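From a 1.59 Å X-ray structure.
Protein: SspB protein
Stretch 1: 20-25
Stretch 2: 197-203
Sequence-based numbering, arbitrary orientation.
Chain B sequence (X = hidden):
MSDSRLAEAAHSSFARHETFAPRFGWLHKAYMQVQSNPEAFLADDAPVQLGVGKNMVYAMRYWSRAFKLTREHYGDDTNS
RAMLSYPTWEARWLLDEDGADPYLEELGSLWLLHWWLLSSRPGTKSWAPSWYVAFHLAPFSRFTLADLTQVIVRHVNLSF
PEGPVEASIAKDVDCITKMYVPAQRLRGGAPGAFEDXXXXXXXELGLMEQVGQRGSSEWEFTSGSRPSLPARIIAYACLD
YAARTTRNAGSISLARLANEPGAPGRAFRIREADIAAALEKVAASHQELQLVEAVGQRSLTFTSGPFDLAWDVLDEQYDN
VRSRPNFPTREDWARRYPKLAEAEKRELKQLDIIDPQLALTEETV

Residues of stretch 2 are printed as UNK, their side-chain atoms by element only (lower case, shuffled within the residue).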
# COMPACT_ATOMS: atom_id res chain seq x y z
N PHE B 20 -9.05 -9.33 10.03
CA PHE B 20 -8.08 -8.31 9.59
C PHE B 20 -7.24 -8.84 8.41
O PHE B 20 -6.57 -9.85 8.56
CB PHE B 20 -7.09 -8.05 10.72
CG PHE B 20 -7.70 -7.26 11.89
CD1 PHE B 20 -8.18 -5.97 11.70
CD2 PHE B 20 -7.78 -7.84 13.16
CE1 PHE B 20 -8.71 -5.21 12.76
CE2 PHE B 20 -8.28 -7.10 14.24
CZ PHE B 20 -8.76 -5.80 14.02
N ALA B 21 -7.32 -8.13 7.27
CA ALA B 21 -6.49 -8.46 6.09
C ALA B 21 -5.08 -7.97 6.34
O ALA B 21 -4.86 -7.19 7.27
CB ALA B 21 -7.11 -7.85 4.85
N PRO B 22 -4.10 -8.44 5.55
CA PRO B 22 -2.70 -8.06 5.86
C PRO B 22 -2.47 -6.54 5.76
O PRO B 22 -3.10 -5.87 4.95
CB PRO B 22 -1.88 -8.81 4.77
CG PRO B 22 -2.78 -9.95 4.36
CD PRO B 22 -4.18 -9.44 4.47
N ARG B 23 -1.56 -6.02 6.54
CA ARG B 23 -1.12 -4.65 6.45
C ARG B 23 0.39 -4.60 6.33
O ARG B 23 1.09 -5.41 6.96
CB ARG B 23 -1.47 -3.93 7.78
CG ARG B 23 -2.93 -4.03 8.21
CD ARG B 23 -3.27 -3.00 9.29
NE ARG B 23 -4.55 -3.37 9.89
CZ ARG B 23 -5.13 -2.67 10.85
NH1 ARG B 23 -4.49 -1.60 11.36
NH2 ARG B 23 -6.29 -3.09 11.38
N PHE B 24 0.91 -3.65 5.52
CA PHE B 24 2.34 -3.57 5.40
C PHE B 24 3.04 -3.32 6.77
O PHE B 24 4.02 -3.96 7.12
CB PHE B 24 2.79 -2.46 4.42
CG PHE B 24 4.24 -2.14 4.52
CD1 PHE B 24 5.20 -3.06 4.07
CD2 PHE B 24 4.69 -1.00 5.21
CE1 PHE B 24 6.57 -2.83 4.27
CE2 PHE B 24 6.05 -0.76 5.35
CZ PHE B 24 6.99 -1.68 4.90
N GLY B 25 2.46 -2.33 7.50
CA GLY B 25 3.02 -1.95 8.82
C GLY B 25 3.16 -3.17 9.73
O GLY B 25 4.14 -3.28 10.47
N UNK B 197 -12.19 1.83 6.44
CA UNK B 197 -11.49 0.86 5.59
C UNK B 197 -9.97 0.99 5.68
O UNK B 197 -9.44 2.12 5.63
c UNK B 197 -13.72 -0.82 4.26
c UNK B 197 -13.60 0.71 2.33
c UNK B 197 -11.93 0.96 4.12
c UNK B 197 -13.43 0.58 3.83
N UNK B 198 -9.30 -0.14 5.76
CA UNK B 198 -7.83 -0.21 5.85
C UNK B 198 -7.26 -0.39 4.47
O UNK B 198 -7.90 -0.94 3.60
c UNK B 198 -7.90 -1.10 8.18
c UNK B 198 -7.38 -1.35 6.77
c UNK B 198 -8.24 -2.38 8.87
c UNK B 198 -6.93 -0.27 8.98
N UNK B 199 -6.05 0.10 4.26
CA UNK B 199 -5.34 -0.25 3.04
C UNK B 199 -4.94 -1.75 3.02
O UNK B 199 -4.79 -2.38 4.07
c UNK B 199 -4.10 0.63 2.86
o UNK B 199 -3.17 0.42 3.91
N UNK B 200 -4.86 -2.33 1.81
CA UNK B 200 -4.29 -3.70 1.74
C UNK B 200 -3.55 -3.78 0.43
O UNK B 200 -4.20 -3.67 -0.64
s UNK B 200 -4.60 -6.40 1.84
c UNK B 200 -5.40 -4.79 1.77
N UNK B 201 -2.23 -3.91 0.47
CA UNK B 201 -1.45 -3.75 -0.78
C UNK B 201 -1.71 -4.87 -1.78
O UNK B 201 -1.39 -4.75 -2.96
c UNK B 201 -0.02 -4.47 1.03
c UNK B 201 -1.35 -4.11 1.66
c UNK B 201 0.01 -3.73 -0.30
N UNK B 202 -2.34 -5.95 -1.33
CA UNK B 202 -2.65 -7.04 -2.26
C UNK B 202 -3.76 -6.71 -3.24
O UNK B 202 -3.89 -7.39 -4.26
c UNK B 202 -1.75 -8.82 -0.71
c UNK B 202 -0.33 -8.78 1.26
c UNK B 202 0.59 -9.65 0.63
c UNK B 202 -0.80 -9.62 -1.34
c UNK B 202 0.32 -10.10 -0.65
c UNK B 202 -2.96 -8.32 -1.48
c UNK B 202 -1.49 -8.36 0.59
N UNK B 203 -4.51 -5.63 -2.95
CA UNK B 203 -5.54 -5.22 -3.90
C UNK B 203 -4.95 -4.78 -5.23
O UNK B 203 -5.61 -4.85 -6.28
c UNK B 203 -7.81 -3.39 -1.35
c UNK B 203 -6.44 -4.14 -3.29
n UNK B 203 -9.09 -3.60 2.12
c UNK B 203 -7.15 -4.58 -2.04
c UNK B 203 -8.54 -3.14 1.00
n UNK B 203 -8.12 -1.89 0.96
n UNK B 203 -8.44 -3.89 -0.10
O HOH W 1 -5.86 -4.61 5.32
O HOH W 2 -1.01 -1.73 4.61

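Position 197 carries four side-chain carbons, forked at the second, and nothing of stretch 1 is within its reach. The fork beyond a CB with no branch of its own makes it Leu197.

Position 198 again has four carbons forked at the second. Here CA-to-CB points toward stretch 1, and one terminal carbon lies over a face of the Arg23 guanidinium. This is Leu198, with CD1 3.3 Å from Arg23 NH2. The arginine sets out away from this stretch along CA-to-CB, yet its extended chain (m, t, t) brings the end back, offering a flat face for a methyl while NH1 is hydrogen-bonded elsewhere in the structure.

Position 199 has one carbon and then one oxygen; its CA-to-CB bond points sideways and its oxygen touches nothing on stretch 1. It is Ser199, in the p rotamer, and it works through water. Water 2 accepts from Phe24 N at 2.9 Å and donates to Ser199 OG at 3.1 Å, so the hydroxyl reaches a backbone amide at the start of a helix without touching it.

Position 200 has one carbon followed by one sulfur, close to two residues of stretch 1. It is Cys200. Its SG lies 4.2 Å from Ala21 CB and 4.0 Å from Pro22 CD, an apolar seat for a large atom, and 3.5 Å from Pro22 O.

At position 201, three carbons close a ring onto the backbone nitrogen; CA-to-CB points toward stretch 1, and one ring carbon comes near Pro22 O. This is Pro201, which opens the 3-10 segment, with CD 4.1 Å from Pro22 O.

Position 202 shows one carbon and then a ring of six carbons that meets Pro22 CB obliquely, with CA-to-CB toward stretch 1. This is Phe202, with CE2 3.8 Å from Pro22 CB.

Position 203 has three carbons, a nitrogen, and a carbon carrying two more nitrogens. It makes no contact with stretch 1. Arg203 instead braces its own stretch: NH1 donates to Leu198 O at 2.8 Å, NH2 adds a weak bond to Leu198 O at 3.3 Å, and the backbone Arg203 N donates to Cys200 O at 3.0 Å.

Pro22 is the hub, meeting sulfur and aromatic ring with its own ring atoms, while water 1 donates to both Pro22 O (3.1 Å) and Ser199 O (2.8 Å), joining two acceptors that cannot bond each other. The touching segments run 81° apart, and the two stretches together bury 329 Å². The rule: brace one loop internally, pack around a proline, and let water link backbone to backbone and backbone to hydroxyl.

Stretch 2 197-203: LLSCPFR
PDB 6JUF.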